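Side-chain contact in mucus binding protein (Lactobacillus reuteri, PDB 3I57), which probably binds mucus while attached to the bacterial cell wall, and has a repeat with immunoglobulin-binding activity: residues A[15-20]-A[39-44]. Sequence-based numbering, arbitrary orientation.
Sequences QMLRQD and KKFEGD
Phe41, on the helix 35-43, drops its ring onto two consecutive residues of the strand 15-24, Leu17 and Arg18, and the contact is apolar at its heart. Leu17 lies alongside the ring, its CB 3.7 Å from Phe41 CE1. Its CD1 sits over one face, displaced toward the rim, in a CH-pi contact 4.3 Å from the centroid of the Phe41 ring and 23° off the ring normal. The opposite face is covered from within the helix: Lys40 lays its CD over the ring centre, so the phenyl is sandwiched between two aliphatic groups.

Arg18 comes in at the edge, where its CB is 3.9 Å from Phe41 CZ. With CG anti to the backbone N (chi1 -166°) and a bend at chi3, the chain passes the ring and brings one guanidinium face over Phe41 CE2, the two planes inclined by 44°.

Both cationic side chains beside the ring find a carboxylate in their own segment. Arg18 grips Asp20 side-on, NE to Asp20 OD1 and NH2 to Asp20 OD2, both at 2.9 Å; this two-point hold fixes the guanidinium's rotation. Asp20 OD2 also hydrogen-bonds Tyr32 OH. Lys40 NZ reaches forward to Asp44 OD2 at 2.8 Å, a salt bridge consistent with the lysine chain lying across the ring. The two cationic ends, Arg18 NH1 and Lys40 NZ, stay 6.1 Å apart.

Tyr8, whose ring meets that of Phe41 and takes a cation-pi contact from Arg18, faces Leu17 and Arg18 together in a classic beta bulge. That irregularity lets both neighbours point their side chains at the helix, and Phe73 and Tyr46 extend the apolar cluster. This is helix-on-sheet packing at the sheet margin of a beta-grasp fold, in the mucin-binding domain of this MUB repeat.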
loop_
_atom_site.group_PDB
_atom_site.type_symbol
_atom_site.label_atom_id
_atom_site.label_comp_id
_atom_site.label_asym_id
_atom_site.label_seq_id
_atom_site.Cartn_x
_atom_site.Cartn_y
_atom_site.Cartn_z
ATOM N N GLN A 15 7.573 13.008 15.256
ATOM C CA GLN A 15 6.477 13.968 15.453
ATOM C C GLN A 15 5.899 13.780 16.857
ATOM O O GLN A 15 5.647 12.649 17.277
ATOM C CB GLN A 15 5.380 13.710 14.411
ATOM C CG GLN A 15 3.995 14.187 14.782
ATOM C CD GLN A 15 3.769 15.651 14.474
ATOM O OE1 GLN A 15 3.379 16.433 15.341
ATOM N NE2 GLN A 15 4.020 16.030 13.229
ATOM N N MET A 16 5.735 14.865 17.605
ATOM C CA MET A 16 5.121 14.754 18.931
ATOM C C MET A 16 3.621 14.674 18.750
ATOM O O MET A 16 3.028 15.472 18.009
ATOM C CB MET A 16 5.486 15.930 19.855
ATOM C CG MET A 16 5.023 15.697 21.322
ATOM S SD MET A 16 5.754 16.845 22.538
ATOM C CE MET A 16 4.616 18.220 22.315
ATOM N N LEU A 17 3.018 13.692 19.411
ATOM C CA LEU A 17 1.592 13.432 19.272
ATOM C C LEU A 17 0.785 14.068 20.398
ATOM O O LEU A 17 -0.351 14.448 20.174
ATOM C CB LEU A 17 1.339 11.937 19.285
ATOM C CG LEU A 17 2.126 11.174 18.232
ATOM C CD1 LEU A 17 2.152 9.681 18.658
ATOM C CD2 LEU A 17 1.501 11.392 16.855
ATOM N N ARG A 18 1.368 14.163 21.589
ATOM C CA ARG A 18 0.695 14.744 22.762
ATOM C C ARG A 18 1.729 14.919 23.860
ATOM O O ARG A 18 2.718 14.189 23.915
ATOM C CB ARG A 18 -0.394 13.796 23.266
ATOM C CG ARG A 18 -1.412 14.373 24.262
ATOM C CD ARG A 18 -2.409 13.265 24.684
ATOM N NE ARG A 18 -1.966 12.468 25.846
ATOM C CZ ARG A 18 -2.525 11.307 26.208
ATOM N NH1 ARG A 18 -3.500 10.773 25.468
ATOM N NH2 ARG A 18 -2.101 10.667 27.299
ATOM N N GLN A 19 1.514 15.909 24.715
ATOM C CA GLN A 19 2.341 16.043 25.926
ATOM C C GLN A 19 1.460 16.194 27.138
ATOM O O GLN A 19 0.505 16.993 27.120
ATOM C CB GLN A 19 3.238 17.277 25.838
ATOM C CG GLN A 19 4.097 17.497 27.110
ATOM C CD GLN A 19 5.104 18.601 26.898
ATOM O OE1 GLN A 19 5.907 18.537 25.963
ATOM N NE2 GLN A 19 5.081 19.618 27.774
ATOM N N ASP A 20 1.779 15.436 28.186
ATOM C CA ASP A 20 1.033 15.505 29.437
ATOM C C ASP A 20 1.957 16.150 30.443
ATOM O O ASP A 20 3.081 15.661 30.635
ATOM C CB ASP A 20 0.689 14.091 29.958
ATOM C CG ASP A 20 -0.313 13.338 29.068
ATOM O OD1 ASP A 20 -0.840 13.939 28.122
ATOM O OD2 ASP A 20 -0.588 12.148 29.347
ATOM N N LYS A 39 -2.206 2.738 25.661
ATOM C CA LYS A 39 -3.440 2.134 25.139
ATOM C C LYS A 39 -4.127 2.978 24.053
ATOM O O LYS A 39 -4.559 2.443 23.008
ATOM C CB LYS A 39 -4.405 1.866 26.290
ATOM C CG LYS A 39 -5.694 1.176 25.897
ATOM C CD LYS A 39 -6.456 0.829 27.196
ATOM C CE LYS A 39 -7.933 0.518 26.960
ATOM N NZ LYS A 39 -8.184 -0.888 26.572
ATOM N N LYS A 40 -4.235 4.278 24.298
ATOM C CA LYS A 40 -4.851 5.198 23.357
ATOM C C LYS A 40 -4.137 5.192 22.002
ATOM O O LYS A 40 -4.765 4.985 20.951
ATOM C CB LYS A 40 -4.922 6.606 23.948
ATOM C CG LYS A 40 -5.607 7.674 23.055
ATOM C CD LYS A 40 -4.644 8.227 22.003
ATOM C CE LYS A 40 -5.305 9.333 21.140
ATOM N NZ LYS A 40 -6.568 8.836 20.507
ATOM N N PHE A 41 -2.827 5.399 22.011
ATOM C CA PHE A 41 -2.111 5.414 20.741
ATOM C C PHE A 41 -2.088 4.046 20.033
ATOM O O PHE A 41 -2.202 3.977 18.803
ATOM C CB PHE A 41 -0.730 6.066 20.892
ATOM C CG PHE A 41 -0.832 7.541 21.182
ATOM C CD1 PHE A 41 -1.321 8.404 20.204
ATOM C CD2 PHE A 41 -0.524 8.049 22.422
ATOM C CE1 PHE A 41 -1.462 9.747 20.463
ATOM C CE2 PHE A 41 -0.690 9.405 22.697
ATOM C CZ PHE A 41 -1.135 10.249 21.719
ATOM N N GLU A 42 -2.014 2.956 20.801
ATOM C CA GLU A 42 -2.084 1.631 20.172
ATOM C C GLU A 42 -3.468 1.434 19.520
ATOM O O GLU A 42 -3.583 0.806 18.482
ATOM C CB GLU A 42 -1.631 0.522 21.146
ATOM C CG GLU A 42 -0.097 0.634 21.477
ATOM C CD GLU A 42 0.523 -0.628 22.120
ATOM O OE1 GLU A 42 -0.180 -1.256 22.923
ATOM O OE2 GLU A 42 1.718 -0.986 21.841
ATOM N N GLY A 43 -4.488 2.076 20.075
ATOM C CA GLY A 43 -5.813 2.079 19.467
ATOM C C GLY A 43 -5.886 2.872 18.175
ATOM O O GLY A 43 -6.837 2.715 17.407
ATOM N N ASP A 44 -4.913 3.749 17.930
ATOM C CA ASP A 44 -4.846 4.489 16.679
ATOM C C ASP A 44 -3.829 3.844 15.726
ATOM O O ASP A 44 -3.416 4.464 14.770
ATOM C CB ASP A 44 -4.464 5.955 16.898
ATOM C CG ASP A 44 -5.516 6.730 17.714
ATOM O OD1 ASP A 44 -6.651 6.271 17.776
ATOM O OD2 ASP A 44 -5.198 7.794 18.260
#